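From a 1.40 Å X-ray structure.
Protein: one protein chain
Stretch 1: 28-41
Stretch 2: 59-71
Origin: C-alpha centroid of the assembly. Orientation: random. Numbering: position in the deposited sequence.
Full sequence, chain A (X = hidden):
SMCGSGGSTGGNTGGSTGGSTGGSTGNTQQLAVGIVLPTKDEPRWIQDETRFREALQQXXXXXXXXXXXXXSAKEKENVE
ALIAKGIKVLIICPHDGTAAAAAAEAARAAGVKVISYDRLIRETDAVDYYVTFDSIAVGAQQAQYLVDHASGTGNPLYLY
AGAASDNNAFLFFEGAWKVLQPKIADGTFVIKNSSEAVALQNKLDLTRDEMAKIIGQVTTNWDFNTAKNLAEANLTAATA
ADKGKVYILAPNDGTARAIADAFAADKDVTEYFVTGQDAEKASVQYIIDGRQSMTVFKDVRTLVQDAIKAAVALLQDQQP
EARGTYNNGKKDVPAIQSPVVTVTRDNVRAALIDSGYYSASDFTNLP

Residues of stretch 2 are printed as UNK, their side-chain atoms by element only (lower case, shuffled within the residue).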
# COMPACT_ATOMS: atom_id res chain seq x y z
N THR A 28 -18.01 -26.23 -10.66
CA THR A 28 -16.95 -25.67 -9.77
C THR A 28 -16.99 -26.40 -8.42
O THR A 28 -17.97 -27.11 -8.13
CB THR A 28 -17.14 -24.15 -9.57
OG1 THR A 28 -18.21 -23.89 -8.66
CG2 THR A 28 -17.43 -23.47 -10.92
N GLN A 29 -15.95 -26.25 -7.61
CA GLN A 29 -15.98 -26.81 -6.25
C GLN A 29 -15.99 -25.68 -5.22
O GLN A 29 -15.26 -24.70 -5.32
CB GLN A 29 -14.84 -27.81 -5.98
CG GLN A 29 -13.44 -27.36 -6.33
CD GLN A 29 -12.37 -28.44 -6.14
OE1 GLN A 29 -11.59 -28.70 -7.05
NE2 GLN A 29 -12.33 -29.05 -4.95
N GLN A 30 -16.86 -25.84 -4.23
CA GLN A 30 -16.89 -24.93 -3.11
C GLN A 30 -15.70 -25.27 -2.24
O GLN A 30 -15.54 -26.41 -1.81
CB GLN A 30 -18.16 -25.11 -2.29
CG GLN A 30 -19.30 -24.16 -2.57
CD GLN A 30 -20.42 -24.38 -1.58
OE1 GLN A 30 -20.60 -25.49 -1.07
NE2 GLN A 30 -21.18 -23.34 -1.29
N LEU A 31 -14.84 -24.29 -2.01
CA LEU A 31 -13.76 -24.47 -1.05
C LEU A 31 -14.15 -23.89 0.30
O LEU A 31 -14.84 -22.87 0.37
CB LEU A 31 -12.48 -23.77 -1.55
CG LEU A 31 -11.88 -24.29 -2.85
CD1 LEU A 31 -10.57 -23.57 -3.10
CD2 LEU A 31 -11.67 -25.79 -2.85
N ALA A 32 -13.68 -24.53 1.36
CA ALA A 32 -13.90 -24.06 2.74
C ALA A 32 -12.93 -22.95 3.08
O ALA A 32 -12.08 -23.04 3.99
CB ALA A 32 -13.81 -25.21 3.72
N VAL A 33 -13.09 -21.88 2.33
CA VAL A 33 -12.23 -20.69 2.39
C VAL A 33 -13.15 -19.48 2.30
O VAL A 33 -14.16 -19.51 1.59
CB VAL A 33 -11.20 -20.65 1.24
CG1 VAL A 33 -10.34 -19.39 1.33
CG2 VAL A 33 -10.33 -21.88 1.27
N GLY A 34 -12.80 -18.42 3.03
CA GLY A 34 -13.50 -17.15 2.96
C GLY A 34 -12.47 -16.04 2.83
O GLY A 34 -11.36 -16.15 3.37
N ILE A 35 -12.83 -15.03 2.04
CA ILE A 35 -11.97 -13.88 1.80
C ILE A 35 -12.64 -12.63 2.35
O ILE A 35 -13.81 -12.39 2.05
CB ILE A 35 -11.70 -13.69 0.30
CG1 ILE A 35 -10.89 -14.87 -0.25
CG2 ILE A 35 -10.94 -12.39 0.02
CD1 ILE A 35 -10.88 -14.95 -1.77
N VAL A 36 -11.91 -11.86 3.16
CA VAL A 36 -12.44 -10.61 3.71
C VAL A 36 -11.54 -9.46 3.32
O VAL A 36 -10.34 -9.50 3.58
CB VAL A 36 -12.64 -10.66 5.25
CG1 VAL A 36 -13.19 -9.35 5.81
CG2 VAL A 36 -13.59 -11.80 5.61
N LEU A 37 -12.13 -8.48 2.64
CA LEU A 37 -11.38 -7.28 2.18
C LEU A 37 -11.96 -6.05 2.88
O LEU A 37 -13.13 -6.04 3.23
CB LEU A 37 -11.47 -7.15 0.66
CG LEU A 37 -10.75 -8.29 -0.11
CD1 LEU A 37 -11.06 -8.12 -1.59
CD2 LEU A 37 -9.24 -8.34 0.15
N PRO A 38 -11.15 -4.99 3.04
CA PRO A 38 -11.55 -3.98 4.02
C PRO A 38 -12.60 -2.99 3.56
O PRO A 38 -13.45 -2.59 4.35
CB PRO A 38 -10.22 -3.28 4.34
CG PRO A 38 -9.43 -3.44 3.07
CD PRO A 38 -9.73 -4.86 2.68
N THR A 39 -12.54 -2.59 2.29
CA THR A 39 -13.45 -1.56 1.78
C THR A 39 -13.42 -1.53 0.27
O THR A 39 -12.38 -1.83 -0.33
CB THR A 39 -13.09 -0.16 2.34
OG1 THR A 39 -13.99 0.82 1.84
CG2 THR A 39 -11.67 0.25 1.98
N LYS A 40 -14.54 -1.15 -0.33
CA LYS A 40 -14.61 -0.86 -1.78
C LYS A 40 -14.25 0.60 -2.09
O LYS A 40 -14.21 0.99 -3.25
CB LYS A 40 -16.00 -1.17 -2.35
CG LYS A 40 -16.25 -2.65 -2.59
CD LYS A 40 -17.08 -2.88 -3.86
CE LYS A 40 -18.55 -3.15 -3.60
NZ LYS A 40 -19.03 -4.28 -4.44
N ASP A 41 -14.02 1.40 -1.06
CA ASP A 41 -13.83 2.86 -1.22
C ASP A 41 -12.38 3.26 -1.36
O ASP A 41 -12.05 4.45 -1.43
CB ASP A 41 -14.49 3.62 -0.08
CG ASP A 41 -15.98 3.41 -0.04
OD1 ASP A 41 -16.65 3.51 -1.08
OD2 ASP A 41 -16.50 3.14 1.06
N UNK A 59 -9.57 -21.71 -11.85
CA UNK A 59 -9.38 -22.96 -11.11
C UNK A 59 -10.66 -23.76 -10.84
O UNK A 59 -10.60 -24.87 -10.32
c UNK A 59 -8.66 -22.67 -9.80
N UNK A 60 -11.81 -23.21 -11.21
CA UNK A 60 -13.10 -23.84 -10.89
C UNK A 60 -13.38 -23.87 -9.40
O UNK A 60 -13.93 -24.84 -8.90
N UNK A 61 -12.98 -22.81 -8.70
CA UNK A 61 -13.19 -22.70 -7.25
C UNK A 61 -14.25 -21.66 -6.97
O UNK A 61 -14.33 -20.63 -7.65
c UNK A 61 -8.34 -23.52 -6.32
c UNK A 61 -9.76 -25.43 -6.67
c UNK A 61 -11.92 -22.27 -6.51
c UNK A 61 -10.73 -23.21 -6.53
o UNK A 61 -7.35 -25.65 -6.45
c UNK A 61 -10.88 -24.60 -6.67
c UNK A 61 -8.49 -24.88 -6.48
c UNK A 61 -9.45 -22.70 -6.33
N UNK A 62 -15.08 -21.96 -5.98
CA UNK A 62 -16.02 -20.99 -5.45
C UNK A 62 -15.68 -20.67 -4.00
O UNK A 62 -15.61 -21.55 -3.14
n UNK A 62 -20.47 -20.76 -4.24
o UNK A 62 -18.82 -19.73 -3.10
c UNK A 62 -19.25 -20.24 -4.15
c UNK A 62 -17.47 -21.47 -5.52
c UNK A 62 -18.42 -20.28 -5.42
N UNK A 63 -15.41 -19.39 -3.78
CA UNK A 63 -15.00 -18.85 -2.48
C UNK A 63 -15.69 -17.50 -2.29
O UNK A 63 -15.63 -16.62 -3.16
c UNK A 63 -13.04 -17.90 -1.19
c UNK A 63 -13.48 -18.65 -2.44
c UNK A 63 -12.74 -19.98 -2.55
N UNK A 64 -16.35 -17.33 -1.15
CA UNK A 64 -17.06 -16.09 -0.88
C UNK A 64 -16.09 -14.97 -0.52
O UNK A 64 -15.14 -15.18 0.24
c UNK A 64 -18.11 -16.27 0.23
c UNK A 64 -18.99 -15.04 0.43
o UNK A 64 -20.13 -16.26 2.14
c UNK A 64 -20.18 -15.30 1.34
o UNK A 64 -21.17 -14.54 1.25
N UNK A 65 -16.33 -13.79 -1.10
CA UNK A 65 -15.61 -12.55 -0.79
C UNK A 65 -16.58 -11.59 -0.12
O UNK A 65 -17.63 -11.29 -0.65
c UNK A 65 -14.31 -10.59 -1.75
c UNK A 65 -13.67 -12.41 -4.19
c UNK A 65 -15.05 -11.89 -2.07
c UNK A 65 -14.13 -12.87 -2.82
N UNK A 66 -16.22 -11.15 1.08
CA UNK A 66 -16.97 -10.16 1.84
C UNK A 66 -16.12 -8.91 2.04
O UNK A 66 -14.90 -9.00 2.27
c UNK A 66 -18.46 -12.48 4.58
c UNK A 66 -17.34 -10.68 3.22
c UNK A 66 -19.61 -11.54 2.59
c UNK A 66 -18.27 -11.89 3.20
N UNK A 67 -16.77 -7.76 1.98
CA UNK A 67 -16.11 -6.49 2.28
C UNK A 67 -16.58 -6.01 3.65
O UNK A 67 -17.72 -6.21 4.04
c UNK A 67 -16.01 -6.40 -1.07
c UNK A 67 -16.39 -5.41 1.22
c UNK A 67 -13.60 -5.07 -1.34
c UNK A 67 -15.26 -6.56 -2.22
c UNK A 67 -14.35 -4.90 -0.20
c UNK A 67 -14.05 -5.90 -2.35
c UNK A 67 -15.58 -5.57 -0.04
N UNK A 68 -15.70 -5.30 4.32
CA UNK A 68 -15.92 -4.81 5.67
C UNK A 68 -16.37 -3.37 5.79
O UNK A 68 -16.62 -2.89 6.90
o UNK A 68 -14.35 -6.44 6.50
c UNK A 68 -14.65 -5.05 6.49
N UNK A 69 -16.46 -2.66 4.67
CA UNK A 69 -16.94 -1.26 4.64
C UNK A 69 -16.20 -0.33 5.58
O UNK A 69 -16.77 0.60 6.16
n UNK A 69 -21.31 -1.45 4.06
c UNK A 69 -20.47 -2.37 4.46
c UNK A 69 -18.40 -1.23 4.94
o UNK A 69 -20.79 -3.31 5.19
c UNK A 69 -19.09 -2.19 4.03
N UNK A 70 -14.93 -0.61 5.73
CA UNK A 70 -14.05 0.21 6.54
C UNK A 70 -14.39 0.17 8.01
O UNK A 70 -14.09 1.12 8.72
N UNK A 71 -15.03 -0.92 8.45
CA UNK A 71 -15.46 -1.09 9.84
C UNK A 71 -14.86 -2.34 10.45
O UNK A 71 -15.14 -3.45 10.00
c UNK A 71 -16.97 -1.20 9.91
o UNK A 71 -17.37 -1.65 11.19
O HOH W 1 -17.13 -21.67 -0.69
O HOH W 2 -16.66 -19.35 0.81

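Position 59 carries a single side-chain carbon and makes no contact with stretch 1; it is Ala59. Position 60 has no side-chain atom and a positive phi of 66°, which by itself favours glycine, and it closes the preceding helix in a Schellman motif: Gly60. Its O accepts a hydrogen bond from Gln29 N (2.8 Å), opening the parallel pairing.

At 61, one carbon leads to a ring of six carbons bearing an oxygen, a phenol, hence Tyr61. Leu31 CD1 lies over one ring face, 3.6 Å from the centroid of the Tyr61 ring, a CH-pi contact, while Gln29 OE1 sits at the edge. Position 62 has three carbons, the third carrying one oxygen and one nitrogen. Atom types alone distinguish this amide from a carboxylate: Gln62. Its N donates to Gln29 O (2.8 Å) and its O accepts from Leu31 N (3.1 Å).

Position 63 has one carbon carrying two more, a beta-branched Val63. Its CG1 packs against Ile35 CD1 (3.7 Å) and its CG2 against Leu31 CB (3.9 Å). At 64, three carbons end in two oxygens, a carboxylate: Glu64, whose side chain makes no close contact with stretch 1; its N and O serve the backbone pairing instead, the N through a water. Position 65 holds four carbons forked at the first, one arm two carbons long, so Ile65; its CG1 lies 4.0 Å from Ile35 CD1. Position 66 also has four carbons, but forked at the second: Leu66.

A carbon and an unsubstituted six-carbon ring at 67 give Phe67, with Lys40 CG over one face, 3.7 Å from the centroid of the Phe67 ring. One carbon and one oxygen at 68 indicate Ser68, its OG 3.2 Å from Val36 CG1. Position 69, again three carbons ending in oxygen and nitrogen, is Gln69, whose CA-to-CB bond points away from stretch 1. Position 70 lacks a side chain and has positive phi: Gly70, whose N donates to Pro38 O (2.8 Å). Position 71, one carbon and one oxygen, is Ser71; it caps the following helix without touching stretch 1.

The contact is a parallel pairing interrupted where stretch 1 turns at Ala32. There, one water donates to Leu31 O and Gln62 O, and another links Val33 O with Glu64 N. Direct bonding resumes from Ile35 N to Glu64 O (2.9 Å), then from Leu66 N to Ile35 O (2.9 Å) and Leu37 N to Leu66 O (2.8 Å). On one face, Ile35 and Leu37 pack with Ile65 and Phe67, adding apolar contact to the backbone ladder.

Stretch 2, residues 59-71: AGYQVEILFSQGS
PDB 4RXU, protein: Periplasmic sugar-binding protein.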